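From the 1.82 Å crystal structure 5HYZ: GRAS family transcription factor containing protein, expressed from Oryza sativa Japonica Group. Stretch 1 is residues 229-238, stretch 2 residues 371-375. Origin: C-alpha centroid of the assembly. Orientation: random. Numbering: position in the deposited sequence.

Stretch 1 229-238: AKSLSPAVVT
Stretch 2 371-375: VSAWR

Stretch 1 leaves a helix, turns, and becomes a strand antiparallel to stretch 2; the strand axes approach to 4.6 Å, with 159° between their N-to-C directions. Ala-229 and Lys-230 are helical (phi/psi -58/-45 and -62/-35). The last turn is tied by Leu-232 N to Ala-229 O at 2.9 Å and Ser-233 N to Lys-230 O at 3.0 Å, and Ser-233 breaks the helical pattern with positive phi (47/54). Lys-230 (t, p, t, t) starts sideways, yet its extended end brings NZ to 3.5 Å from Arg-375 C. A water joins the two residues, donating to Arg-375 O at 2.7 Å and accepting a weak bond from Lys-230 NZ at 3.3 Å.

Pro-234 (-66/146, C-gamma endo) leads into Ala-235 (-65/-31), whose CB points away while its carbonyl serves the contact. Ala-235 O lies at the guanidinium edge, near its plane, and accepts from Arg-375 NH2 at 3.0 Å and Arg-375 NE at 3.1 Å. Arg-375 reaches it with chi1 64°, chi2 168°, chi3 42° and chi4 109°.

Val-236 (-161/153, chi1 p) packs CG2 at 3.8 Å from Ala-373 CB, and its CA makes a CA-H...O contact of 3.4 Å with Trp-374 O. Val-237 (-126/124, chi1 t) fixes the register as the hydrogen-bonded partner of Trp-374 (-143/156): Val-237 N donates to Trp-374 O at 2.8 Å, and Trp-374 N to Val-237 O at 2.9 Å. The side chains of Val-237 and Trp-374 share a sheet face, with Val-237 CB 4.3 Å from Trp-374 CB. Trp-374 (chi1 -56°, chi2 85°) also donates from NE1 to Ser-372 OG (chi1 p) at 2.8 Å.

Thr-238 (-105/140, chi1 p) pairs with Ala-373 (-124/148) without hydrogen bonds, CA to CA 4.5 Å, on the other face. Each CA of the pair instead makes a CA-H...O contact with the opposing strand: Thr-238 CA to Ser-372 O, 3.5 Å, and Ala-373 CA to Val-237 O, 3.3 Å.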

# COMPACT_ATOMS: atom_id res chain seq x y z
N ALA A 229 23.24 -4.11 21.87
CA ALA A 229 23.05 -4.67 20.52
C ALA A 229 24.34 -5.33 19.96
O ALA A 229 24.34 -6.47 19.45
CB ALA A 229 22.61 -3.56 19.57
N LYS A 230 25.47 -4.64 20.14
CA LYS A 230 26.75 -5.12 19.63
C LYS A 230 27.10 -6.43 20.29
O LYS A 230 27.67 -7.32 19.66
CB LYS A 230 27.85 -4.04 19.88
CG LYS A 230 29.28 -4.34 19.31
CD LYS A 230 29.36 -4.15 17.77
CE LYS A 230 30.79 -4.35 17.14
NZ LYS A 230 30.74 -4.35 15.58
N SER A 231 26.75 -6.57 21.55
CA SER A 231 27.10 -7.80 22.28
C SER A 231 26.36 -9.02 21.75
O SER A 231 26.72 -10.18 22.04
CB SER A 231 26.82 -7.64 23.77
OG SER A 231 25.43 -7.73 24.10
N LEU A 232 25.30 -8.80 20.95
CA LEU A 232 24.58 -9.93 20.38
C LEU A 232 25.22 -10.47 19.10
O LEU A 232 24.72 -11.40 18.45
CB LEU A 232 23.11 -9.51 20.11
CG LEU A 232 22.38 -8.92 21.31
CD1 LEU A 232 20.90 -8.64 20.92
CD2 LEU A 232 22.40 -9.89 22.54
N SER A 233 26.34 -9.88 18.76
CA SER A 233 27.12 -10.12 17.55
C SER A 233 26.23 -10.14 16.28
O SER A 233 26.24 -11.11 15.53
CB SER A 233 27.89 -11.43 17.61
OG SER A 233 28.83 -11.38 18.65
N PRO A 234 25.45 -9.08 16.09
CA PRO A 234 24.50 -9.11 14.95
C PRO A 234 25.17 -9.12 13.60
O PRO A 234 26.21 -8.48 13.33
CB PRO A 234 23.66 -7.82 15.19
CG PRO A 234 24.58 -6.92 16.05
CD PRO A 234 25.34 -7.86 16.91
N ALA A 235 24.53 -9.82 12.67
CA ALA A 235 24.91 -9.78 11.28
C ALA A 235 24.69 -8.41 10.72
O ALA A 235 25.39 -7.98 9.75
CB ALA A 235 24.08 -10.82 10.49
N VAL A 236 23.66 -7.71 11.24
CA VAL A 236 23.35 -6.34 10.82
C VAL A 236 22.48 -5.67 11.89
O VAL A 236 21.73 -6.33 12.62
CB VAL A 236 22.61 -6.34 9.42
CG1 VAL A 236 21.17 -6.90 9.57
CG2 VAL A 236 22.57 -4.91 8.85
N VAL A 237 22.58 -4.35 11.97
CA VAL A 237 21.75 -3.51 12.79
C VAL A 237 21.15 -2.48 11.88
O VAL A 237 21.88 -1.76 11.14
CB VAL A 237 22.58 -2.78 13.88
CG1 VAL A 237 21.65 -1.83 14.69
CG2 VAL A 237 23.27 -3.80 14.83
N THR A 238 19.83 -2.39 11.86
CA THR A 238 19.19 -1.42 11.01
C THR A 238 18.68 -0.27 11.83
O THR A 238 18.18 -0.44 12.95
CB THR A 238 18.01 -2.05 10.21
OG1 THR A 238 17.25 -2.88 11.09
CG2 THR A 238 18.59 -2.98 9.15
N VAL A 371 17.26 5.74 6.57
CA VAL A 371 17.48 4.35 6.96
C VAL A 371 18.92 4.02 6.66
O VAL A 371 19.49 4.48 5.65
CB VAL A 371 16.54 3.39 6.18
CG1 VAL A 371 16.91 1.90 6.49
CG2 VAL A 371 15.08 3.61 6.71
N SER A 372 19.56 3.23 7.53
CA SER A 372 20.94 2.79 7.31
C SER A 372 21.15 1.43 7.96
O SER A 372 20.36 1.01 8.82
CB SER A 372 21.95 3.80 7.88
OG SER A 372 21.60 4.13 9.22
N ALA A 373 22.19 0.75 7.54
CA ALA A 373 22.54 -0.57 8.08
C ALA A 373 23.99 -0.53 8.60
O ALA A 373 24.82 0.20 8.03
CB ALA A 373 22.42 -1.65 6.97
N TRP A 374 24.29 -1.31 9.65
CA TRP A 374 25.57 -1.23 10.39
C TRP A 374 25.97 -2.62 10.80
O TRP A 374 25.09 -3.47 10.96
CB TRP A 374 25.40 -0.36 11.67
CG TRP A 374 24.88 0.99 11.30
CD1 TRP A 374 23.56 1.36 11.13
CD2 TRP A 374 25.67 2.13 11.02
NE1 TRP A 374 23.50 2.69 10.75
CE2 TRP A 374 24.78 3.18 10.67
CE3 TRP A 374 27.06 2.37 10.99
CZ2 TRP A 374 25.22 4.47 10.30
CZ3 TRP A 374 27.51 3.71 10.61
CH2 TRP A 374 26.58 4.71 10.28
N ARG A 375 27.25 -2.88 11.04
CA ARG A 375 27.61 -4.15 11.72
C ARG A 375 28.90 -4.05 12.57
O ARG A 375 29.60 -3.02 12.33
CB ARG A 375 27.79 -5.28 10.70
CG ARG A 375 28.96 -5.07 9.70
CD ARG A 375 29.27 -6.37 8.91
NE ARG A 375 28.03 -7.05 8.50
CZ ARG A 375 27.58 -7.12 7.23
NH1 ARG A 375 28.30 -6.57 6.25
NH2 ARG A 375 26.42 -7.74 6.95
O HOH W 1 32.21 -3.32 12.77